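Local coordinates for protein DNA ligase (Aquifex aeolicus, PDB 3QWU) that binds adenosine and calcium ions and probably acts as an ATP-dependent polynucleotide ligase that joins nucleic-acid ends, at residues 70-76 with 220-226; 106-111 with 309-315; 319-323 with 346-350. All blocks are in the same frame, centred on the assembly; numbering follows the deposited sequence.

Contacts 2 and 3 are neighbours, their centres about 12 Å apart: both use helix 313-325 and one sheet, and the ring of Phe310 in contact 2 lies against Leu319 and Leu346 of contact 3. Contact 1 stands on the opposite side of the chain's centre, about 38 Å from contact 2 and 40 Å from contact 3, centre to centre. It ties two parts of the RNA ligase family region; contact 2 joins that region to the C-terminal one, and contact 3 is internal to the latter. None is in the adenosine pocket: Trp76 is about 10 Å from the nucleoside, and the side chain of Lys350 about 12 Å from that of the calcium ligand Glu143.

Contact 1: 70-76 with 220-226; sequences QFEAPFW and EDSERNK
Phe75 and Glu220 face each other as an antiparallel, non-hydrogen-bonded pair with CA atoms 4.3 Å apart, and beside them Asp221 N donates to Pro74 O at 3.0 Å. From this pair the Glu220 side chain runs back alongside residues 71-73, CG opposite its backbone N (chi1 -160°) and the chain extended. Its OE2 takes the backbone N-H of Glu72 at 3.1 Å, a nearly straight bond arriving from above the carboxylate plane, and also lies at the edge of the Phe71 ring, 3.5 Å from CD1. Arg224 holds the same carboxylate side-on, NE to OE1 at 2.9 Å and NH1 to OE2 at 3.1 Å, while Ser222 OG uses the anti lone pair of OE1. Glu72 then stacks its carboxylate over the guanidinium of Arg224, planes 15° apart; OE1 is 3.5 Å from CZ with no N-H aimed at it, so only charge draws them together. A water bridges OE1 of Glu72 and OE1 of Glu220. At the far end, Asp221 OD1 lies in the plane of the Trp76 indole at its edge, while OD2 pairs with Arg190. Lys226 NZ reaches Gln70 O, modelled too short to be trusted in detail. With two direct protein donors on each oxygen, Glu220 is firmly oriented, and Arg224, shared by two carboxylates, probably offsets the closeness of their like charges.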
loop_
_atom_site.group_PDB
_atom_site.type_symbol
_atom_site.label_atom_id
_atom_site.label_comp_id
_atom_site.label_asym_id
_atom_site.label_seq_id
_atom_site.Cartn_x
_atom_site.Cartn_y
_atom_site.Cartn_z
ATOM N N GLN A 70 -0.289 -19.228 -21.078
ATOM C CA GLN A 70 1.155 -19.088 -21.008
ATOM C C GLN A 70 1.959 -20.216 -21.652
ATOM O O GLN A 70 3.114 -20.002 -21.982
ATOM C CB GLN A 70 1.604 -18.928 -19.567
ATOM C CG GLN A 70 1.134 -17.639 -18.937
ATOM C CD GLN A 70 1.584 -16.388 -19.678
ATOM O OE1 GLN A 70 0.781 -15.470 -19.917
ATOM N NE2 GLN A 70 2.875 -16.337 -20.021
ATOM N N PHE A 71 1.345 -21.386 -21.836
ATOM C CA PHE A 71 2.064 -22.605 -22.213
ATOM C C PHE A 71 1.547 -23.204 -23.505
ATOM O O PHE A 71 0.341 -23.290 -23.698
ATOM C CB PHE A 71 2.041 -23.657 -21.086
ATOM C CG PHE A 71 2.740 -23.194 -19.821
ATOM C CD1 PHE A 71 4.104 -22.960 -19.807
ATOM C CD2 PHE A 71 2.038 -22.975 -18.668
ATOM C CE1 PHE A 71 4.752 -22.507 -18.644
ATOM C CE2 PHE A 71 2.677 -22.487 -17.513
ATOM C CZ PHE A 71 4.035 -22.254 -17.510
ATOM N N GLU A 72 2.500 -23.600 -24.360
ATOM C CA GLU A 72 2.257 -24.162 -25.680
ATOM C C GLU A 72 2.585 -25.646 -25.744
ATOM O O GLU A 72 2.336 -26.279 -26.773
ATOM C CB GLU A 72 3.213 -23.559 -26.728
ATOM C CG GLU A 72 3.193 -22.062 -26.906
ATOM C CD GLU A 72 4.387 -21.617 -27.755
ATOM O OE1 GLU A 72 5.524 -22.136 -27.506
ATOM O OE2 GLU A 72 4.166 -20.779 -28.670
ATOM N N ALA A 73 3.228 -26.156 -24.710
ATOM C CA ALA A 73 3.641 -27.542 -24.622
ATOM C C ALA A 73 3.236 -28.070 -23.249
ATOM O O ALA A 73 2.747 -27.328 -22.416
ATOM C CB ALA A 73 5.162 -27.648 -24.827
ATOM N N PRO A 74 3.402 -29.363 -23.014
ATOM C CA PRO A 74 3.205 -29.885 -21.684
ATOM C C PRO A 74 4.144 -29.258 -20.683
ATOM O O PRO A 74 5.197 -28.686 -21.056
ATOM C CB PRO A 74 3.580 -31.356 -21.827
ATOM C CG PRO A 74 3.411 -31.672 -23.267
ATOM C CD PRO A 74 3.757 -30.421 -23.984
ATOM N N PHE A 75 3.780 -29.366 -19.410
ATOM C CA PHE A 75 4.560 -28.742 -18.390
ATOM C C PHE A 75 4.582 -29.559 -17.121
ATOM O O PHE A 75 3.592 -30.190 -16.716
ATOM C CB PHE A 75 4.075 -27.297 -18.111
ATOM C CG PHE A 75 2.626 -27.206 -17.884
ATOM C CD1 PHE A 75 2.109 -27.345 -16.610
ATOM C CD2 PHE A 75 1.754 -27.045 -18.954
ATOM C CE1 PHE A 75 0.753 -27.293 -16.396
ATOM C CE2 PHE A 75 0.417 -27.027 -18.754
ATOM C CZ PHE A 75 -0.105 -27.135 -17.454
ATOM N N TRP A 76 5.734 -29.509 -16.485
ATOM C CA TRP A 76 5.924 -30.135 -15.200
ATOM C C TRP A 76 5.442 -29.192 -14.068
ATOM O O TRP A 76 5.678 -27.986 -14.099
ATOM C CB TRP A 76 7.409 -30.475 -15.020
ATOM C CG TRP A 76 7.896 -31.613 -15.885
ATOM C CD1 TRP A 76 8.517 -31.519 -17.085
ATOM C CD2 TRP A 76 7.804 -33.003 -15.589
ATOM N NE1 TRP A 76 8.842 -32.756 -17.555
ATOM C CE2 TRP A 76 8.411 -33.695 -16.660
ATOM C CE3 TRP A 76 7.279 -33.737 -14.516
ATOM C CZ2 TRP A 76 8.500 -35.077 -16.700
ATOM C CZ3 TRP A 76 7.383 -35.126 -14.551
ATOM C CH2 TRP A 76 7.974 -35.778 -15.646
ATOM N N GLU A 220 7.671 -25.402 -18.448
ATOM C CA GLU A 220 7.429 -25.883 -19.797
ATOM C C GLU A 220 8.508 -26.856 -20.219
ATOM O O GLU A 220 9.689 -26.620 -20.044
ATOM C CB GLU A 220 7.310 -24.738 -20.814
ATOM C CG GLU A 220 6.585 -25.145 -22.124
ATOM C CD GLU A 220 6.408 -23.949 -23.043
ATOM O OE1 GLU A 220 7.379 -23.581 -23.706
ATOM O OE2 GLU A 220 5.334 -23.327 -23.051
ATOM N N ASP A 221 8.063 -27.979 -20.751
ATOM C CA ASP A 221 8.950 -29.077 -21.095
ATOM C C ASP A 221 9.408 -28.747 -22.504
ATOM O O ASP A 221 8.917 -29.278 -23.462
ATOM C CB ASP A 221 8.146 -30.372 -21.028
ATOM C CG ASP A 221 8.991 -31.620 -21.279
ATOM O OD1 ASP A 221 10.139 -31.682 -20.785
ATOM O OD2 ASP A 221 8.462 -32.554 -21.940
ATOM N N SER A 222 10.306 -27.790 -22.638
ATOM C CA SER A 222 10.626 -27.300 -23.930
ATOM C C SER A 222 11.925 -26.557 -23.935
ATOM O O SER A 222 12.508 -26.375 -22.901
ATOM C CB SER A 222 9.524 -26.360 -24.367
ATOM O OG SER A 222 9.574 -25.200 -23.563
ATOM N N GLU A 223 12.361 -26.144 -25.130
ATOM C CA GLU A 223 13.582 -25.342 -25.256
ATOM C C GLU A 223 13.481 -23.975 -24.565
ATOM O O GLU A 223 14.349 -23.600 -23.813
ATOM C CB GLU A 223 14.015 -25.169 -26.725
ATOM C CG GLU A 223 15.050 -26.197 -27.197
ATOM C CD GLU A 223 16.340 -26.194 -26.379
ATOM O OE1 GLU A 223 16.810 -25.093 -25.994
ATOM O OE2 GLU A 223 16.890 -27.301 -26.132
ATOM N N ARG A 224 12.443 -23.229 -24.805
ATOM C CA ARG A 224 12.370 -21.942 -24.148
ATOM C C ARG A 224 12.109 -22.126 -22.633
ATOM O O ARG A 224 12.476 -21.285 -21.824
ATOM C CB ARG A 224 11.344 -21.043 -24.833
ATOM C CG ARG A 224 9.918 -21.508 -24.679
ATOM C CD ARG A 224 8.962 -20.404 -24.994
ATOM N NE ARG A 224 7.625 -20.771 -24.560
ATOM C CZ ARG A 224 6.523 -20.091 -24.852
ATOM N NH1 ARG A 224 5.347 -20.518 -24.376
ATOM N NH2 ARG A 224 6.588 -18.989 -25.601
ATOM N N ASN A 225 11.537 -23.269 -22.256
ATOM C CA ASN A 225 11.427 -23.673 -20.852
ATOM C C ASN A 225 10.768 -22.599 -19.958
ATOM O O ASN A 225 11.266 -22.262 -18.890
ATOM C CB ASN A 225 12.828 -24.040 -20.340
ATOM C CG ASN A 225 12.821 -24.669 -18.949
ATOM O OD1 ASN A 225 13.783 -24.524 -18.227
ATOM N ND2 ASN A 225 11.759 -25.359 -18.587
ATOM N N LYS A 226 9.648 -22.073 -20.422
ATOM C CA LYS A 226 9.015 -20.967 -19.780
ATOM C C LYS A 226 8.478 -21.462 -18.436
ATOM O O LYS A 226 8.027 -22.629 -18.295
ATOM C CB LYS A 226 7.934 -20.380 -20.694
ATOM C CG LYS A 226 6.881 -19.433 -20.061
ATOM C CD LYS A 226 6.714 -18.123 -20.901
ATOM C CE LYS A 226 5.320 -17.571 -20.931
ATOM N NZ LYS A 226 4.505 -17.990 -22.098
HETATM O O HOH W 1 7.656 -24.024 -26.814
#

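Contact 2: 106-111 with 309-315; sequences PFTTDR and KFRKKEN
The ring of Phe107 sets its edge against the face of Phe310 in a T-shaped stack, centroids 5.6 Å apart and planes at 79°; CD1 is the atom that sits over the face, toward its rim. Having CG opposite the backbone N (chi1 165°) sends the Phe107 ring along the end of strand 303-310, where CE1 also meets Lys309 O. Next to the rings comes the polar centre, the buried carboxylate of Asp110. Its OD1 accepts from Arg311 N at 2.9 Å and its OD2 from Lys312 N at 2.9 Å, each through the syn lone pair, so two successive amides of the turn are taken up by one carboxylate. On the anti side of OD2, Asn315 ND2 adds a bond of 2.7 Å that is virtually straight (179°) and in the plane of its amide, although the carboxylate and amide planes stand nearly perpendicular. Three N-H groups thus fix the rotation of the Asp110 group, and its position by the start of helix 313-325 would probably favour the charged form. With an alanine at Asp110 the carboxylate is gone; both turn amides would probably lack an acceptor here, and the Asn315 side chain would be likely to turn more freely. Arg111 curls back, bent at chi2 and chi3, and NH2 meets Lys309 O at 3.1 Å from above the carbonyl plane; its main ionic partner is Asp151, with Asp114 on NE. Helix 106-115 therefore abuts the junction of strand 303-310 and helix 313-325: Pro106 reaches Ala318 and Leu322 on that helix, Phe310 pairs through its backbone with Trp344 of strand 343-352, and Phe107 packs on Tyr84 of strand 84-91.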
loop_
_atom_site.group_PDB
_atom_site.type_symbol
_atom_site.label_atom_id
_atom_site.label_comp_id
_atom_site.label_asym_id
_atom_site.label_seq_id
_atom_site.Cartn_x
_atom_site.Cartn_y
_atom_site.Cartn_z
ATOM N N PRO A 106 26.774 -16.577 4.773
ATOM C CA PRO A 106 27.601 -17.234 5.783
ATOM C C PRO A 106 26.874 -18.383 6.495
ATOM O O PRO A 106 27.493 -19.361 6.893
ATOM C CB PRO A 106 27.936 -16.098 6.773
ATOM C CG PRO A 106 27.502 -14.862 6.156
ATOM C CD PRO A 106 26.525 -15.155 5.088
ATOM N N PHE A 107 25.562 -18.267 6.640
ATOM C CA PHE A 107 24.811 -19.329 7.278
ATOM C C PHE A 107 24.682 -20.520 6.344
ATOM O O PHE A 107 25.092 -21.628 6.716
ATOM C CB PHE A 107 23.438 -18.839 7.728
ATOM C CG PHE A 107 22.475 -19.943 8.066
ATOM C CD1 PHE A 107 22.534 -20.574 9.275
ATOM C CD2 PHE A 107 21.509 -20.329 7.167
ATOM C CE1 PHE A 107 21.641 -21.545 9.607
ATOM C CE2 PHE A 107 20.630 -21.331 7.474
ATOM C CZ PHE A 107 20.684 -21.931 8.708
ATOM N N THR A 108 24.119 -20.306 5.153
ATOM C CA THR A 108 23.935 -21.389 4.166
ATOM C C THR A 108 25.271 -22.044 3.811
ATOM O O THR A 108 25.356 -23.261 3.756
ATOM C CB THR A 108 23.239 -20.908 2.844
ATOM O OG1 THR A 108 22.164 -20.018 3.160
ATOM C CG2 THR A 108 22.768 -22.135 1.942
ATOM N N THR A 109 26.308 -21.257 3.568
ATOM C CA THR A 109 27.651 -21.817 3.295
ATOM C C THR A 109 28.220 -22.646 4.465
ATOM O O THR A 109 28.807 -23.689 4.239
ATOM C CB THR A 109 28.693 -20.729 2.960
ATOM O OG1 THR A 109 28.231 -19.985 1.859
ATOM C CG2 THR A 109 30.072 -21.361 2.633
ATOM N N ASP A 110 28.074 -22.159 5.696
ATOM C CA ASP A 110 28.491 -22.913 6.893
ATOM C C ASP A 110 27.769 -24.268 6.989
ATOM O O ASP A 110 28.337 -25.295 7.342
ATOM C CB ASP A 110 28.154 -22.066 8.132
ATOM C CG ASP A 110 28.435 -22.783 9.443
ATOM O OD1 ASP A 110 27.711 -23.747 9.747
ATOM O OD2 ASP A 110 29.365 -22.382 10.169
ATOM N N ARG A 111 26.506 -24.273 6.683
ATOM C CA ARG A 111 25.724 -25.475 6.901
ATOM C C ARG A 111 25.593 -26.437 5.702
ATOM O O ARG A 111 24.956 -27.466 5.845
ATOM C CB ARG A 111 24.350 -25.083 7.404
ATOM C CG ARG A 111 24.356 -24.321 8.711
ATOM C CD ARG A 111 24.868 -25.154 9.855
ATOM N NE ARG A 111 24.119 -26.404 9.958
ATOM C CZ ARG A 111 22.919 -26.520 10.504
ATOM N NH1 ARG A 111 22.323 -27.683 10.507
ATOM N NH2 ARG A 111 22.317 -25.473 11.039
ATOM N N LYS A 309 21.566 -22.087 13.766
ATOM C CA LYS A 309 22.736 -22.885 14.258
ATOM C C LYS A 309 23.936 -22.839 13.320
ATOM O O LYS A 309 23.762 -22.983 12.118
ATOM C CB LYS A 309 22.342 -24.343 14.258
ATOM C CG LYS A 309 22.116 -24.963 15.535
ATOM C CD LYS A 309 21.372 -26.297 15.292
ATOM C CE LYS A 309 22.330 -27.465 15.090
ATOM N NZ LYS A 309 21.665 -28.784 14.859
ATOM N N PHE A 310 25.141 -22.733 13.845
ATOM C CA PHE A 310 26.317 -22.772 12.992
ATOM C C PHE A 310 27.330 -23.775 13.478
ATOM O O PHE A 310 27.428 -24.012 14.663
ATOM C CB PHE A 310 27.051 -21.443 12.925
ATOM C CG PHE A 310 26.235 -20.320 12.462
ATOM C CD1 PHE A 310 25.217 -19.818 13.253
ATOM C CD2 PHE A 310 26.529 -19.694 11.261
ATOM C CE1 PHE A 310 24.456 -18.733 12.831
ATOM C CE2 PHE A 310 25.801 -18.585 10.834
ATOM C CZ PHE A 310 24.748 -18.109 11.604
ATOM N N ARG A 311 28.096 -24.324 12.541
ATOM C CA ARG A 311 29.291 -25.119 12.833
ATOM C C ARG A 311 30.445 -24.212 13.281
ATOM O O ARG A 311 31.223 -24.593 14.167
ATOM C CB ARG A 311 29.687 -25.939 11.609
ATOM C CG ARG A 311 28.502 -26.764 11.079
ATOM C CD ARG A 311 28.900 -27.803 10.093
ATOM N NE ARG A 311 29.403 -28.996 10.764
ATOM C CZ ARG A 311 29.876 -30.075 10.139
ATOM N NH1 ARG A 311 30.317 -31.099 10.868
ATOM N NH2 ARG A 311 29.915 -30.135 8.808
ATOM N N LYS A 312 30.510 -22.998 12.727
ATOM C CA LYS A 312 31.556 -22.065 13.078
ATOM C C LYS A 312 30.996 -20.778 13.664
ATOM O O LYS A 312 30.111 -20.152 13.068
ATOM C CB LYS A 312 32.332 -21.676 11.832
ATOM C CG LYS A 312 33.123 -22.771 11.182
ATOM C CD LYS A 312 34.340 -22.157 10.441
ATOM C CE LYS A 312 35.159 -23.206 9.645
ATOM N NZ LYS A 312 36.301 -22.535 8.934
ATOM N N LYS A 313 31.558 -20.352 14.785
ATOM C CA LYS A 313 31.299 -19.016 15.357
ATOM C C LYS A 313 31.596 -17.846 14.428
ATOM O O LYS A 313 30.794 -16.954 14.298
ATOM C CB LYS A 313 32.102 -18.803 16.646
ATOM C CG LYS A 313 31.474 -17.795 17.580
ATOM C CD LYS A 313 32.497 -17.242 18.570
ATOM C CE LYS A 313 31.888 -16.154 19.443
ATOM N NZ LYS A 313 32.947 -15.423 20.229
ATOM N N GLU A 314 32.745 -17.818 13.790
ATOM C CA GLU A 314 33.032 -16.708 12.880
ATOM C C GLU A 314 31.859 -16.491 11.868
ATOM O O GLU A 314 31.548 -15.361 11.515
ATOM C CB GLU A 314 34.374 -16.923 12.156
ATOM C CG GLU A 314 34.303 -17.897 10.929
ATOM C CD GLU A 314 35.658 -18.541 10.567
ATOM O OE1 GLU A 314 36.140 -19.374 11.369
ATOM O OE2 GLU A 314 36.226 -18.234 9.478
ATOM N N ASN A 315 31.229 -17.579 11.440
ATOM C CA ASN A 315 30.106 -17.542 10.502
ATOM C C ASN A 315 28.810 -16.925 11.034
ATOM O O ASN A 315 28.073 -16.295 10.270
ATOM C CB ASN A 315 29.814 -18.942 9.960
ATOM C CG ASN A 315 30.895 -19.416 9.048
ATOM O OD1 ASN A 315 31.619 -18.599 8.489
ATOM N ND2 ASN A 315 31.004 -20.735 8.865
#

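Contact 3: 319-323 with 346-350; sequences LLELL and LEFDK
Leu323 and Phe348 make the closest approach between helix 319-323 and strand 346-350: the CD2 methyl of Leu323 lies 3.4 Å from CZ of the ring and 3.6 Å from CE2, the two side chains crossing at about a right angle. The Phe348 side chain leaves the strand toward the helix, and with CG between the backbone N and carbonyl carbon (chi1 71°) the ring end comes to Leu323. Around the ring gather the CD2 methyls of three leucines, each arriving obliquely. Beyond the Leu323 approach every contact is looser. Leu319 CD2 stands 4.2 Å from the ring at CE1, and Leu320 CD2 passes near the root of the side chain, 4.0 Å from CB. Leu346 continues the row, its CD2 meeting Leu319 CD2 at 4.1 Å. Leu320 and Lys350 form the partly exposed side. Leu320 meets Leu346 CD2 at 4.2 Å with that same CD2 methyl and otherwise rests on Val332 and Glu334. Lys350 touches the helix with its aliphatic part alone, CE lying 4.2 Å from Leu323 CD2, while its NZ is hydrogen-bonded to Pro139 O. No hydrogen bond crosses between the two segments, whose axes come within 11.1 Å and run almost parallel, 13° apart; side chains alone fill the distance between the backbones. This is the usual packing of a helix against the face of a sheet, here three antiparallel strands. Strand 343-352 is the middle one, hydrogen-bonded through its backbone to Phe306 and Cys308 on one side and to Lys333 and Arg335 on the other. Helix 313-325 lies over the face bearing Leu346 and Phe348, with Phe306 against the Phe348 ring and the loop residues Pro139 and Tyr140 next to Leu319.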
loop_
_atom_site.group_PDB
_atom_site.type_symbol
_atom_site.label_atom_id
_atom_site.label_comp_id
_atom_site.label_asym_id
_atom_site.label_seq_id
_atom_site.Cartn_x
_atom_site.Cartn_y
_atom_site.Cartn_z
ATOM N N LEU A 319 27.292 -13.544 9.720
ATOM C CA LEU A 319 25.883 -13.406 9.364
ATOM C C LEU A 319 25.262 -12.130 9.958
ATOM O O LEU A 319 24.594 -11.419 9.231
ATOM C CB LEU A 319 25.044 -14.631 9.742
ATOM C CG LEU A 319 23.558 -14.312 9.475
ATOM C CD1 LEU A 319 23.234 -14.499 7.971
ATOM C CD2 LEU A 319 22.647 -15.105 10.341
ATOM N N LEU A 320 25.446 -11.871 11.256
ATOM C CA LEU A 320 25.015 -10.592 11.874
ATOM C C LEU A 320 25.487 -9.402 11.086
ATOM O O LEU A 320 24.713 -8.471 10.834
ATOM C CB LEU A 320 25.537 -10.408 13.310
ATOM C CG LEU A 320 24.937 -11.361 14.351
ATOM C CD1 LEU A 320 25.637 -11.215 15.671
ATOM C CD2 LEU A 320 23.432 -11.191 14.531
ATOM N N GLU A 321 26.770 -9.409 10.726
ATOM C CA GLU A 321 27.348 -8.265 10.011
ATOM C C GLU A 321 26.726 -8.151 8.603
ATOM O O GLU A 321 26.423 -7.037 8.132
ATOM C CB GLU A 321 28.890 -8.330 10.007
ATOM C CG GLU A 321 29.492 -8.164 11.451
ATOM C CD GLU A 321 31.035 -8.170 11.536
ATOM O OE1 GLU A 321 31.719 -8.682 10.614
ATOM O OE2 GLU A 321 31.566 -7.673 12.562
ATOM N N LEU A 322 26.476 -9.284 7.946
ATOM C CA LEU A 322 25.746 -9.212 6.672
ATOM C C LEU A 322 24.349 -8.559 6.838
ATOM O O LEU A 322 23.987 -7.634 6.103
ATOM C CB LEU A 322 25.632 -10.577 5.988
ATOM C CG LEU A 322 24.901 -10.453 4.644
ATOM C CD1 LEU A 322 25.659 -9.415 3.756
ATOM C CD2 LEU A 322 24.662 -11.802 3.932
ATOM N N LEU A 323 23.585 -9.008 7.813
ATOM C CA LEU A 323 22.229 -8.521 7.961
ATOM C C LEU A 323 22.150 -7.016 8.342
ATOM O O LEU A 323 21.256 -6.326 7.906
ATOM C CB LEU A 323 21.436 -9.421 8.916
ATOM C CG LEU A 323 20.622 -10.554 8.250
ATOM C CD1 LEU A 323 21.377 -11.258 7.203
ATOM C CD2 LEU A 323 20.142 -11.565 9.283
ATOM N N LEU A 346 22.677 -19.243 17.432
ATOM C CA LEU A 346 22.464 -17.793 17.332
ATOM C C LEU A 346 20.986 -17.448 17.450
ATOM O O LEU A 346 20.132 -18.075 16.808
ATOM C CB LEU A 346 22.985 -17.231 16.030
ATOM C CG LEU A 346 22.812 -15.721 15.838
ATOM C CD1 LEU A 346 23.656 -14.912 16.834
ATOM C CD2 LEU A 346 23.190 -15.398 14.421
ATOM N N GLU A 347 20.694 -16.452 18.278
ATOM C CA GLU A 347 19.353 -15.877 18.352
ATOM C C GLU A 347 19.510 -14.402 18.175
ATOM O O GLU A 347 20.373 -13.811 18.796
ATOM C CB GLU A 347 18.693 -16.108 19.725
ATOM C CG GLU A 347 18.364 -17.542 20.087
ATOM C CD GLU A 347 17.502 -17.642 21.344
ATOM O OE1 GLU A 347 16.850 -16.648 21.740
ATOM O OE2 GLU A 347 17.471 -18.744 21.935
ATOM N N PHE A 348 18.667 -13.782 17.364
ATOM C CA PHE A 348 18.782 -12.343 17.189
ATOM C C PHE A 348 17.460 -11.697 16.826
ATOM O O PHE A 348 16.529 -12.361 16.359
ATOM C CB PHE A 348 19.883 -11.996 16.164
ATOM C CG PHE A 348 19.534 -12.339 14.751
ATOM C CD1 PHE A 348 19.843 -13.584 14.224
ATOM C CD2 PHE A 348 18.921 -11.391 13.914
ATOM C CE1 PHE A 348 19.518 -13.905 12.887
ATOM C CE2 PHE A 348 18.601 -11.703 12.586
ATOM C CZ PHE A 348 18.875 -12.954 12.077
ATOM N N ASP A 349 17.413 -10.385 17.050
ATOM C CA ASP A 349 16.243 -9.605 16.805
ATOM C C ASP A 349 16.402 -8.697 15.575
ATOM O O ASP A 349 17.463 -8.091 15.380
ATOM C CB ASP A 349 15.954 -8.781 18.057
ATOM C CG ASP A 349 15.474 -9.646 19.246
ATOM O OD1 ASP A 349 15.064 -10.833 19.051
ATOM O OD2 ASP A 349 15.461 -9.114 20.389
ATOM N N LYS A 350 15.374 -8.651 14.721
ATOM C CA LYS A 350 15.208 -7.542 13.787
ATOM C C LYS A 350 14.178 -6.607 14.461
ATOM O O LYS A 350 13.019 -6.987 14.664
ATOM C CB LYS A 350 14.738 -8.002 12.379
ATOM C CG LYS A 350 15.787 -8.814 11.563
ATOM C CD LYS A 350 15.224 -9.513 10.272
ATOM C CE LYS A 350 16.054 -10.817 9.956
ATOM N NZ LYS A 350 16.001 -11.311 8.551
#